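30-kDa cleavage and polyadenylation specificity factor 30 (Arabidopsis thaliana, PDB 5ZUU) recognises m6A-modified RNA through its YTH domain and, as part of the CPSF complex, takes part in pre-mRNA 3'-end formation and poly(A) site selection. Local coordinates at residues F20-N25 with L61-N66; A40-N45 with S134-E139; K48-F53 with S79-Y84. All blocks are in the same frame, centred on the assembly; numbering follows the deposited sequence.

Interaction 1. Residues F20-N25 with L61-N66; sequences FVVKSN and LIFSVN. With nucleotides of chain F.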
loop_
_atom_site.group_PDB
_atom_site.type_symbol
_atom_site.label_atom_id
_atom_site.label_comp_id
_atom_site.label_asym_id
_atom_site.label_seq_id
_atom_site.Cartn_x
_atom_site.Cartn_y
_atom_site.Cartn_z
ATOM N N PHE A 20 -0.899 -7.559 -1.635
ATOM C CA PHE A 20 -1.799 -7.656 -0.477
ATOM C C PHE A 20 -2.633 -6.404 -0.412
ATOM O O PHE A 20 -2.108 -5.320 -0.625
ATOM C CB PHE A 20 -0.997 -7.817 0.857
ATOM C CG PHE A 20 -0.213 -9.083 0.955
ATOM C CD1 PHE A 20 0.969 -9.238 0.281
ATOM C CD2 PHE A 20 -0.656 -10.136 1.726
ATOM C CE1 PHE A 20 1.674 -10.448 0.333
ATOM C CE2 PHE A 20 0.041 -11.338 1.793
ATOM C CZ PHE A 20 1.203 -11.491 1.087
ATOM N N VAL A 21 -3.928 -6.544 -0.134
ATOM C CA VAL A 21 -4.765 -5.404 0.203
ATOM C C VAL A 21 -4.556 -5.052 1.670
ATOM O O VAL A 21 -4.586 -5.925 2.528
ATOM C CB VAL A 21 -6.262 -5.665 -0.028
ATOM C CG1 VAL A 21 -7.125 -4.490 0.468
ATOM C CG2 VAL A 21 -6.520 -5.915 -1.505
ATOM N N VAL A 22 -4.274 -3.785 1.942
ATOM C CA VAL A 22 -4.057 -3.272 3.256
ATOM C C VAL A 22 -5.208 -2.328 3.530
ATOM O O VAL A 22 -5.558 -1.503 2.669
ATOM C CB VAL A 22 -2.733 -2.505 3.321
ATOM C CG1 VAL A 22 -2.651 -1.666 4.598
ATOM C CG2 VAL A 22 -1.597 -3.492 3.226
ATOM N N LYS A 23 -5.870 -2.511 4.677
ATOM C CA LYS A 23 -7.036 -1.691 5.076
ATOM C C LYS A 23 -6.681 -0.754 6.270
ATOM O O LYS A 23 -5.896 -1.115 7.142
ATOM C CB LYS A 23 -8.225 -2.583 5.418
ATOM C CG LYS A 23 -8.707 -3.483 4.247
ATOM C CD LYS A 23 -9.277 -2.697 3.071
ATOM C CE LYS A 23 -10.479 -1.843 3.407
ATOM N NZ LYS A 23 -11.305 -1.565 2.210
ATOM N N SER A 24 -7.189 0.484 6.237
ATOM C CA SER A 24 -7.169 1.439 7.380
ATOM C C SER A 24 -8.573 1.882 7.769
ATOM O O SER A 24 -9.441 2.071 6.910
ATOM C CB SER A 24 -6.363 2.670 7.026
ATOM O OG SER A 24 -6.223 3.506 8.150
ATOM N N ASN A 25 -8.790 1.996 9.074
ATOM C CA ASN A 25 -10.053 2.433 9.661
ATOM C C ASN A 25 -10.270 3.873 9.400
ATOM O O ASN A 25 -11.382 4.309 9.566
ATOM C CB ASN A 25 -10.013 2.391 11.202
ATOM C CG ASN A 25 -10.269 1.040 11.772
ATOM O OD1 ASN A 25 -10.879 0.168 11.135
ATOM N ND2 ASN A 25 -9.799 0.840 12.980
ATOM N N LEU A 61 1.698 -3.445 -1.542
ATOM C CA LEU A 61 0.551 -3.213 -0.627
ATOM C C LEU A 61 -0.388 -2.217 -1.273
ATOM O O LEU A 61 -0.046 -1.066 -1.431
ATOM C CB LEU A 61 1.095 -2.630 0.671
ATOM C CG LEU A 61 2.215 -3.469 1.324
ATOM C CD1 LEU A 61 2.679 -2.798 2.572
ATOM C CD2 LEU A 61 1.729 -4.880 1.673
ATOM N N ILE A 62 -1.586 -2.667 -1.617
ATOM C CA ILE A 62 -2.611 -1.870 -2.196
ATOM C C ILE A 62 -3.555 -1.424 -1.100
ATOM O O ILE A 62 -4.323 -2.236 -0.567
ATOM C CB ILE A 62 -3.364 -2.701 -3.268
ATOM C CG1 ILE A 62 -2.392 -3.130 -4.368
ATOM C CG2 ILE A 62 -4.534 -1.934 -3.861
ATOM C CD1 ILE A 62 -2.966 -4.150 -5.394
ATOM N N PHE A 63 -3.577 -0.117 -0.812
ATOM C CA PHE A 63 -4.287 0.453 0.322
ATOM C C PHE A 63 -5.683 0.819 0.019
ATOM O O PHE A 63 -5.996 1.302 -1.025
ATOM C CB PHE A 63 -3.614 1.731 0.855
ATOM C CG PHE A 63 -2.508 1.455 1.786
ATOM C CD1 PHE A 63 -1.379 0.732 1.341
ATOM C CD2 PHE A 63 -2.555 1.883 3.121
ATOM C CE1 PHE A 63 -0.308 0.476 2.201
ATOM C CE2 PHE A 63 -1.502 1.612 3.984
ATOM C CZ PHE A 63 -0.373 0.910 3.532
ATOM N N SER A 64 -6.519 0.669 0.999
ATOM C CA SER A 64 -7.852 1.152 0.917
ATOM C C SER A 64 -8.365 1.496 2.269
ATOM O O SER A 64 -8.380 0.622 3.182
ATOM C CB SER A 64 -8.717 0.141 0.250
ATOM O OG SER A 64 -10.102 0.518 0.402
ATOM N N VAL A 65 -8.810 2.751 2.432
ATOM C CA VAL A 65 -9.484 3.173 3.674
ATOM C C VAL A 65 -10.940 2.599 3.778
ATOM O O VAL A 65 -11.721 2.735 2.863
ATOM C CB VAL A 65 -9.474 4.696 3.824
ATOM C CG1 VAL A 65 -10.205 5.100 5.071
ATOM C CG2 VAL A 65 -8.032 5.208 3.858
ATOM N N ASN A 66 -11.251 1.947 4.908
ATOM C CA ASN A 66 -12.581 1.374 5.161
ATOM C C ASN A 66 -13.677 2.405 4.836
ATOM O O ASN A 66 -13.561 3.577 5.168
ATOM C CB ASN A 66 -12.778 0.968 6.639
ATOM C CG ASN A 66 -11.844 -0.126 7.108
ATOM O OD1 ASN A 66 -10.956 -0.581 6.378
ATOM N ND2 ASN A 66 -12.089 -0.605 8.327
ATOM P P C F 6 -10.789 -4.887 8.256
ATOM O OP1 C F 6 -12.104 -5.323 8.726
ATOM O OP2 C F 6 -9.703 -5.889 8.104
ATOM O "O5'" C F 6 -10.953 -4.204 6.810
ATOM C "C5'" C F 6 -12.240 -3.753 6.376
ATOM C "C4'" C F 6 -12.690 -4.539 5.168
ATOM O "O4'" C F 6 -12.919 -5.918 5.541
ATOM C "C3'" C F 6 -13.989 -4.083 4.518
ATOM O "O3'" C F 6 -13.723 -3.003 3.632
ATOM C "C2'" C F 6 -14.430 -5.346 3.815
ATOM O "O2'" C F 6 -13.748 -5.564 2.592
ATOM C "C1'" C F 6 -14.063 -6.399 4.857
ATOM N N1 C F 6 -15.112 -6.690 5.858
ATOM C C2 C F 6 -16.247 -7.395 5.443
ATOM O O2 C F 6 -16.361 -7.696 4.249
ATOM N N3 C F 6 -17.184 -7.738 6.354
ATOM C C4 C F 6 -17.009 -7.421 7.640
ATOM N N4 C F 6 -17.966 -7.766 8.496
ATOM C C5 C F 6 -15.856 -6.709 8.098
ATOM C C6 C F 6 -14.939 -6.373 7.180
ATOM P P U F 7 -14.759 -1.839 3.410
ATOM O OP1 U F 7 -14.104 -0.849 2.571
ATOM O OP2 U F 7 -15.346 -1.418 4.642
ATOM O "O5'" U F 7 -15.931 -2.506 2.565
ATOM C "C5'" U F 7 -15.660 -2.931 1.233
ATOM C "C4'" U F 7 -16.812 -3.737 0.720
ATOM O "O4'" U F 7 -17.015 -4.905 1.554
ATOM C "C3'" U F 7 -18.135 -3.004 0.746
ATOM O "O3'" U F 7 -18.243 -2.311 -0.482
ATOM C "C2'" U F 7 -19.133 -4.133 0.823
ATOM O "O2'" U F 7 -19.270 -4.805 -0.409
ATOM C "C1'" U F 7 -18.413 -5.085 1.761
ATOM N N1 U F 7 -18.697 -4.929 3.189
ATOM C C2 U F 7 -19.845 -5.519 3.696
ATOM O O2 U F 7 -20.701 -6.042 2.991
ATOM N N3 U F 7 -19.975 -5.434 5.058
ATOM C C4 U F 7 -19.081 -4.881 5.951
ATOM O O4 U F 7 -19.325 -4.924 7.155
ATOM C C5 U F 7 -17.928 -4.282 5.348
ATOM C C6 U F 7 -17.772 -4.342 4.022
#
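Phe20-Ser24 and Leu61-Val65 are neighbouring parallel strands in the mixed sheet of the YTH domain, paired one to one from Phe20 with Leu61 to Ser24 with Val65 and twisted 31° against each other. Five backbone hydrogen bonds join them, beginning with Ile62 N to Phe20 O (2.9 Å). The last, from Asn66 N to Ser24 O (2.7 Å), carries the pairing one residue past the strand 58-65.

On the face that bears Leu61, Val22 and Phe63, Val22 CG1 lies over the Phe63 ring, 3.6 Å from its centroid, a CH-pi contact. The other methyl, Val22 CG2, rests on Leu61 CB at 3.8 Å. The Phe63 ring also meets Trp39 edge-to-face, while Ser24, at the end of this face, touches Trp39 and packs on a modified base of the RNA.

On the opposite face Lys23 runs across Ser64. Bends at chi2 (-66°) and chi3 (-60°) place its CD and CE over Ser64 O, and Lys23 CE passes Asn66 OD1 at 3.3 Å. Lys23 NZ then has three hydrogen-bond acceptors: Ser64 OG (3.0 Å), O3' of C6 of chain F (3.2 Å) and OP1 of U7 of chain F (2.9 Å). Ser64 OG is bonded in turn to His70 O, a second shell that probably steadies the ammonium group. Asn66 crosses the lysine and brings OD1 to C5' of C6 of chain F. Further back on this face Val21 and Ile62 pack on Leu140.

The paired strands thus carry a serine against the modified base and, at the polar Lys23-Ser64 end of the other face, a lysine that grips the sugar-phosphate backbone, as expected at the RNA-binding groove of a YTH domain.

Interaction 2. Residues A40-N45 with S134-E139; sequences ATQRSN and SRDCQE. With nucleotides of chain F.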
loop_
_atom_site.group_PDB
_atom_site.type_symbol
_atom_site.label_atom_id
_atom_site.label_comp_id
_atom_site.label_asym_id
_atom_site.label_seq_id
_atom_site.Cartn_x
_atom_site.Cartn_y
_atom_site.Cartn_z
ATOM N N ALA A 40 2.185 0.402 9.980
ATOM C CA ALA A 40 2.128 -0.666 10.947
ATOM C C ALA A 40 0.819 -1.416 10.726
ATOM O O ALA A 40 -0.208 -0.782 10.523
ATOM C CB ALA A 40 2.204 -0.116 12.401
ATOM N N THR A 41 0.837 -2.753 10.836
ATOM C CA THR A 41 -0.409 -3.520 10.691
ATOM C C THR A 41 -0.815 -4.157 12.008
ATOM O O THR A 41 -0.158 -3.980 13.037
ATOM C CB THR A 41 -0.327 -4.533 9.505
ATOM O OG1 THR A 41 -1.630 -5.072 9.255
ATOM C CG2 THR A 41 0.666 -5.680 9.745
ATOM N N GLN A 42 -1.929 -4.881 11.994
ATOM C CA GLN A 42 -2.372 -5.633 13.160
ATOM C C GLN A 42 -1.338 -6.682 13.461
ATOM O O GLN A 42 -0.732 -7.219 12.538
ATOM C CB GLN A 42 -3.667 -6.363 12.876
ATOM C CG GLN A 42 -4.803 -5.422 12.616
ATOM C CD GLN A 42 -6.044 -6.141 12.199
ATOM O OE1 GLN A 42 -6.680 -6.696 13.053
ATOM N NE2 GLN A 42 -6.393 -6.163 10.877
ATOM N N ARG A 43 -1.130 -6.984 14.753
ATOM C CA ARG A 43 -0.108 -7.986 15.185
ATOM C C ARG A 43 -0.244 -9.350 14.546
ATOM O O ARG A 43 0.716 -9.932 14.077
ATOM C CB ARG A 43 -0.082 -8.089 16.690
ATOM C CG ARG A 43 0.355 -6.744 17.307
ATOM C CD ARG A 43 0.741 -6.800 18.769
ATOM N NE ARG A 43 1.876 -7.730 18.892
ATOM C CZ ARG A 43 2.353 -8.236 20.040
ATOM N NH1 ARG A 43 1.816 -7.901 21.210
ATOM N NH2 ARG A 43 3.383 -9.086 20.016
ATOM N N SER A 44 -1.464 -9.811 14.436
ATOM C CA SER A 44 -1.745 -11.060 13.755
ATOM C C SER A 44 -1.380 -11.121 12.295
ATOM O O SER A 44 -1.419 -12.216 11.710
ATOM C CB SER A 44 -3.251 -11.344 13.830
ATOM O OG SER A 44 -3.975 -10.289 13.200
ATOM N N ASN A 45 -1.090 -9.989 11.652
ATOM C CA ASN A 45 -0.751 -9.986 10.240
ATOM C C ASN A 45 0.749 -9.925 9.964
ATOM O O ASN A 45 1.144 -9.996 8.765
ATOM C CB ASN A 45 -1.443 -8.796 9.518
ATOM C CG ASN A 45 -2.934 -8.973 9.377
ATOM O OD1 ASN A 45 -3.455 -10.089 9.187
ATOM N ND2 ASN A 45 -3.641 -7.877 9.462
ATOM N N SER A 134 -12.119 -7.347 0.663
ATOM C CA SER A 134 -10.774 -7.708 1.077
ATOM C C SER A 134 -10.570 -7.163 2.473
ATOM O O SER A 134 -10.722 -5.962 2.684
ATOM C CB SER A 134 -9.732 -7.124 0.115
ATOM O OG SER A 134 -9.732 -7.807 -1.119
ATOM N N ARG A 135 -10.355 -8.055 3.452
ATOM C CA ARG A 135 -9.934 -7.651 4.803
ATOM C C ARG A 135 -8.485 -7.224 4.773
ATOM O O ARG A 135 -7.774 -7.430 3.795
ATOM C CB ARG A 135 -10.200 -8.772 5.834
ATOM C CG ARG A 135 -11.694 -8.988 6.126
ATOM C CD ARG A 135 -11.975 -9.740 7.439
ATOM N NE ARG A 135 -13.349 -9.678 8.059
ATOM C CZ ARG A 135 -14.380 -10.325 7.572
ATOM N NH1 ARG A 135 -15.556 -10.305 8.137
ATOM N NH2 ARG A 135 -14.236 -10.998 6.448
ATOM N N ASP A 136 -8.023 -6.663 5.883
ATOM C CA ASP A 136 -6.649 -6.184 6.018
ATOM C C ASP A 136 -5.663 -7.340 5.805
ATOM O O ASP A 136 -5.773 -8.402 6.422
ATOM C CB ASP A 136 -6.515 -5.537 7.412
ATOM C CG ASP A 136 -5.162 -4.843 7.646
ATOM O OD1 ASP A 136 -4.619 -4.199 6.708
ATOM O OD2 ASP A 136 -4.631 -4.968 8.795
ATOM N N CYS A 137 -4.701 -7.116 4.927
ATOM C CA CYS A 137 -3.649 -8.041 4.523
ATOM C C CYS A 137 -4.119 -9.299 3.828
ATOM O O CYS A 137 -3.463 -10.314 3.852
ATOM C CB CYS A 137 -2.644 -8.300 5.662
ATOM S SG CYS A 137 -1.747 -6.807 6.183
ATOM N N GLN A 138 -5.282 -9.254 3.231
ATOM C CA GLN A 138 -5.692 -10.335 2.320
ATOM C C GLN A 138 -4.775 -10.347 1.065
ATOM O O GLN A 138 -4.582 -9.329 0.353
ATOM C CB GLN A 138 -7.136 -10.129 1.914
ATOM C CG GLN A 138 -7.569 -10.918 0.696
ATOM C CD GLN A 138 -7.742 -12.343 1.107
ATOM O OE1 GLN A 138 -8.634 -12.618 1.914
ATOM N NE2 GLN A 138 -6.840 -13.214 0.674
ATOM N N GLU A 139 -4.174 -11.490 0.801
ATOM C CA GLU A 139 -3.338 -11.656 -0.399
ATOM C C GLU A 139 -4.203 -11.709 -1.669
ATOM O O GLU A 139 -5.256 -12.339 -1.681
ATOM C CB GLU A 139 -2.434 -12.917 -0.311
ATOM C CG GLU A 139 -1.335 -12.841 -1.379
ATOM C CD GLU A 139 -0.258 -13.871 -1.356
ATOM O OE1 GLU A 139 0.638 -13.836 -2.243
ATOM O OE2 GLU A 139 -0.243 -14.697 -0.427
ATOM P P C F 6 -10.789 -4.887 8.256
ATOM O OP1 C F 6 -12.104 -5.323 8.726
ATOM O OP2 C F 6 -9.703 -5.889 8.104
ATOM O "O5'" C F 6 -10.953 -4.204 6.810
ATOM C "C5'" C F 6 -12.240 -3.753 6.376
ATOM C "C4'" C F 6 -12.690 -4.539 5.168
ATOM O "O4'" C F 6 -12.919 -5.918 5.541
ATOM C "C3'" C F 6 -13.989 -4.083 4.518
ATOM O "O3'" C F 6 -13.723 -3.003 3.632
ATOM C "C2'" C F 6 -14.430 -5.346 3.815
ATOM O "O2'" C F 6 -13.748 -5.564 2.592
ATOM C "C1'" C F 6 -14.063 -6.399 4.857
ATOM N N1 C F 6 -15.112 -6.690 5.858
ATOM C C2 C F 6 -16.247 -7.395 5.443
ATOM O O2 C F 6 -16.361 -7.696 4.249
ATOM N N3 C F 6 -17.184 -7.738 6.354
ATOM C C4 C F 6 -17.009 -7.421 7.640
ATOM N N4 C F 6 -17.966 -7.766 8.496
ATOM C C5 C F 6 -15.856 -6.709 8.098
ATOM C C6 C F 6 -14.939 -6.373 7.180
HETATM O O HOH W 1 -2.740 -2.885 8.010
HETATM O O HOH W 2 -5.175 -11.237 6.535
#
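The nearest CA atoms are those of Asn45 and Cys137, 6.7 Å apart, with no strand pairing. Arg135-Gln138 forms a type II beta turn, closed by Gln138 N to Arg135 O, with Asp136 and Cys137 at its corners; Asn45 N bonds to Gln42 O.

Asp136 CG stands anti to the backbone N (chi1 -174°), directing the carboxylate at the loop 40-45. Gln42 NE2 donates to the anti lone pair of Asp136 OD2 over 3.0 Å, nearly straight at 173°, amide and carboxylate almost coplanar. Thr41 OG1 (3.0 Å) and Asn45 ND2 (3.1 Å) also lie close to Asp136 OD2. Asp136 OD1 accepts from Lys23 N and from a water, 2.6 Å away, that also bonds Thr41 OG1. Cys137 SG packs 3.9 Å from Asn45 CB. An alanine in place of Asp136 would probably leave the Gln42 amide and Lys23 N without this acceptor and let the loop 40-45 drift from the turn.

Asp136 N bonds to OP2 of C6 of chain F at 2.9 Å, and the Arg135 guanidinium lies against that cytosine. With Ala40 O bonded to N6 of a modified base, the two loops form part of the m6A-reading site of the YTH domain.

Interaction 3. Residues K48-F53 with S79-Y84; sequences KLNEAF and SRIGGY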
loop_
_atom_site.group_PDB
_atom_site.type_symbol
_atom_site.label_atom_id
_atom_site.label_comp_id
_atom_site.label_asym_id
_atom_site.label_seq_id
_atom_site.Cartn_x
_atom_site.Cartn_y
_atom_site.Cartn_z
ATOM N N LYS A 48 2.727 -12.957 8.241
ATOM C CA LYS A 48 2.429 -13.115 6.853
ATOM C C LYS A 48 3.008 -12.068 5.928
ATOM O O LYS A 48 3.477 -12.441 4.861
ATOM C CB LYS A 48 0.982 -13.391 6.595
ATOM C CG LYS A 48 -0.018 -12.315 6.370
ATOM C CD LYS A 48 -1.142 -13.032 5.621
ATOM C CE LYS A 48 -2.454 -12.526 6.038
ATOM N NZ LYS A 48 -3.445 -13.106 5.099
ATOM N N LEU A 49 3.107 -10.822 6.373
ATOM C CA LEU A 49 3.844 -9.873 5.587
ATOM C C LEU A 49 5.313 -10.231 5.616
ATOM O O LEU A 49 5.945 -10.046 4.595
ATOM C CB LEU A 49 3.628 -8.390 6.002
ATOM C CG LEU A 49 2.205 -7.920 5.840
ATOM C CD1 LEU A 49 2.112 -6.463 6.189
ATOM C CD2 LEU A 49 1.638 -8.158 4.436
ATOM N N ASN A 50 5.852 -10.755 6.718
ATOM C CA ASN A 50 7.291 -11.089 6.716
ATOM C C ASN A 50 7.571 -12.295 5.814
ATOM O O ASN A 50 8.629 -12.382 5.169
ATOM C CB ASN A 50 7.861 -11.315 8.145
ATOM C CG ASN A 50 8.250 -10.017 8.856
ATOM O OD1 ASN A 50 8.375 -8.971 8.227
ATOM N ND2 ASN A 50 8.411 -10.078 10.177
ATOM N N GLU A 51 6.636 -13.238 5.764
ATOM C CA GLU A 51 6.806 -14.394 4.906
ATOM C C GLU A 51 6.844 -13.924 3.447
ATOM O O GLU A 51 7.602 -14.413 2.637
ATOM C CB GLU A 51 5.655 -15.412 5.180
ATOM C CG GLU A 51 5.784 -16.815 4.537
ATOM C CD GLU A 51 5.340 -16.887 3.044
ATOM O OE1 GLU A 51 5.769 -17.821 2.309
ATOM O OE2 GLU A 51 4.574 -16.020 2.566
ATOM N N ALA A 52 5.973 -12.996 3.090
ATOM C CA ALA A 52 5.958 -12.442 1.714
ATOM C C ALA A 52 7.252 -11.645 1.474
ATOM O O ALA A 52 7.915 -11.860 0.462
ATOM C CB ALA A 52 4.727 -11.581 1.523
ATOM N N PHE A 53 7.645 -10.812 2.437
ATOM C CA PHE A 53 8.830 -10.027 2.281
ATOM C C PHE A 53 10.025 -10.900 2.034
ATOM O O PHE A 53 10.817 -10.593 1.179
ATOM C CB PHE A 53 9.086 -9.130 3.506
ATOM C CG PHE A 53 10.212 -8.150 3.319
ATOM C CD1 PHE A 53 9.984 -6.924 2.710
ATOM C CD2 PHE A 53 11.503 -8.451 3.802
ATOM C CE1 PHE A 53 11.040 -6.019 2.549
ATOM C CE2 PHE A 53 12.559 -7.546 3.657
ATOM C CZ PHE A 53 12.309 -6.324 3.033
ATOM N N SER A 79 10.954 -2.615 4.418
ATOM C CA SER A 79 11.725 -3.320 5.429
ATOM C C SER A 79 10.916 -4.495 5.975
ATOM O O SER A 79 9.697 -4.515 5.896
ATOM C CB SER A 79 12.184 -2.406 6.570
ATOM O OG SER A 79 11.072 -2.025 7.358
ATOM N N ARG A 80 11.645 -5.451 6.531
ATOM C CA ARG A 80 11.093 -6.598 7.227
ATOM C C ARG A 80 10.536 -6.091 8.573
ATOM O O ARG A 80 11.076 -5.202 9.132
ATOM C CB ARG A 80 12.162 -7.660 7.401
ATOM C CG ARG A 80 11.580 -8.981 7.918
ATOM C CD ARG A 80 12.627 -10.037 7.836
ATOM N NE ARG A 80 12.073 -11.395 7.890
ATOM C CZ ARG A 80 11.742 -12.079 9.008
ATOM N NH1 ARG A 80 11.317 -13.341 8.874
ATOM N NH2 ARG A 80 11.813 -11.549 10.239
ATOM N N ILE A 81 9.386 -6.556 9.020
ATOM C CA ILE A 81 8.850 -6.133 10.320
ATOM C C ILE A 81 9.707 -6.751 11.455
ATOM O O ILE A 81 9.944 -7.963 11.504
ATOM C CB ILE A 81 7.390 -6.561 10.516
ATOM C CG1 ILE A 81 6.457 -6.024 9.382
ATOM C CG2 ILE A 81 6.910 -6.054 11.860
ATOM C CD1 ILE A 81 5.037 -6.625 9.342
ATOM N N GLY A 82 10.085 -5.911 12.400
ATOM C CA GLY A 82 11.020 -6.255 13.454
ATOM C C GLY A 82 12.109 -5.246 13.233
ATOM O O GLY A 82 12.356 -4.836 12.109
ATOM N N GLY A 83 12.726 -4.752 14.244
ATOM C CA GLY A 83 13.782 -3.761 13.942
ATOM C C GLY A 83 13.174 -2.369 14.107
ATOM O O GLY A 83 12.015 -2.123 13.726
ATOM N N TYR A 84 13.920 -1.446 14.711
ATOM C CA TYR A 84 13.363 -0.145 14.911
ATOM C C TYR A 84 13.275 0.614 13.556
ATOM O O TYR A 84 14.216 0.654 12.796
ATOM C CB TYR A 84 14.177 0.682 15.892
ATOM C CG TYR A 84 13.672 2.098 15.950
ATOM C CD1 TYR A 84 12.536 2.414 16.650
ATOM C CD2 TYR A 84 14.321 3.108 15.245
ATOM C CE1 TYR A 84 12.056 3.729 16.681
ATOM C CE2 TYR A 84 13.893 4.415 15.287
ATOM C CZ TYR A 84 12.758 4.728 16.000
ATOM O OH TYR A 84 12.350 6.041 16.024
#
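Asn50, on the helix 46-55, reaches into the loop 79-84. Its CB lies over the centre of the Arg80 guanidinium, 4.0 Å from CZ. Asn50 CG comes next, 3.6 Å from Arg80 CG, and beyond it the amide splits between the two backbone groups of Ile81. Asn50 OD1 accepts from Ile81 N at 2.7 Å, the donor lying in the carbonyl plane on a lone pair, and also touches the aliphatic Arg80 CG. Asn50 ND2 donates to Ile81 O at 2.9 Å, the acceptor 17° out of the amide plane. With both ends held, the amide is fixed in rotation. The guanidinium stacks on it, the planes 14° apart, while Arg80 NE forms a salt bridge with Asp54.

One helical turn on, Phe53 CG stands anti to the backbone N (chi1 -172°), and the ring lays a face against the Ser79-Arg80 peptide, Phe53 CZ 3.7 Å from Arg80 N. On the buried side Leu49 CB touches Ile81 CD1 at 4.0 Å.

The loop is thereby held against the side of helix 46-55 that bears Leu49, Asn50 and Phe53, which all touch Met77 of strand 70-77; Leu49 and Ile81 also meet Phe103 of strand 103-114.

Overall arrangement
From the N terminus, strand 17-24 supplies the first half of interaction 1, which closes a largely helical excursion when strand 58-65 returns beside it. Within that excursion lie the first halves of interaction 2 (40-45) and interaction 3 (48-53), whose partners come later, so both cross interaction 1. Interaction 3 closes at 79-84, wholly within the long span that interaction 2 completes at 134-139. Strand 138-140 then flanks strand 17-24, where Val21 N probably bonds to Gln138 O. Leu49 of helix 46-55 joins all three, packing on Phe20, Cys137 and Thr41. Sheet, helix and RNA-facing loops are thus tied into a single domain.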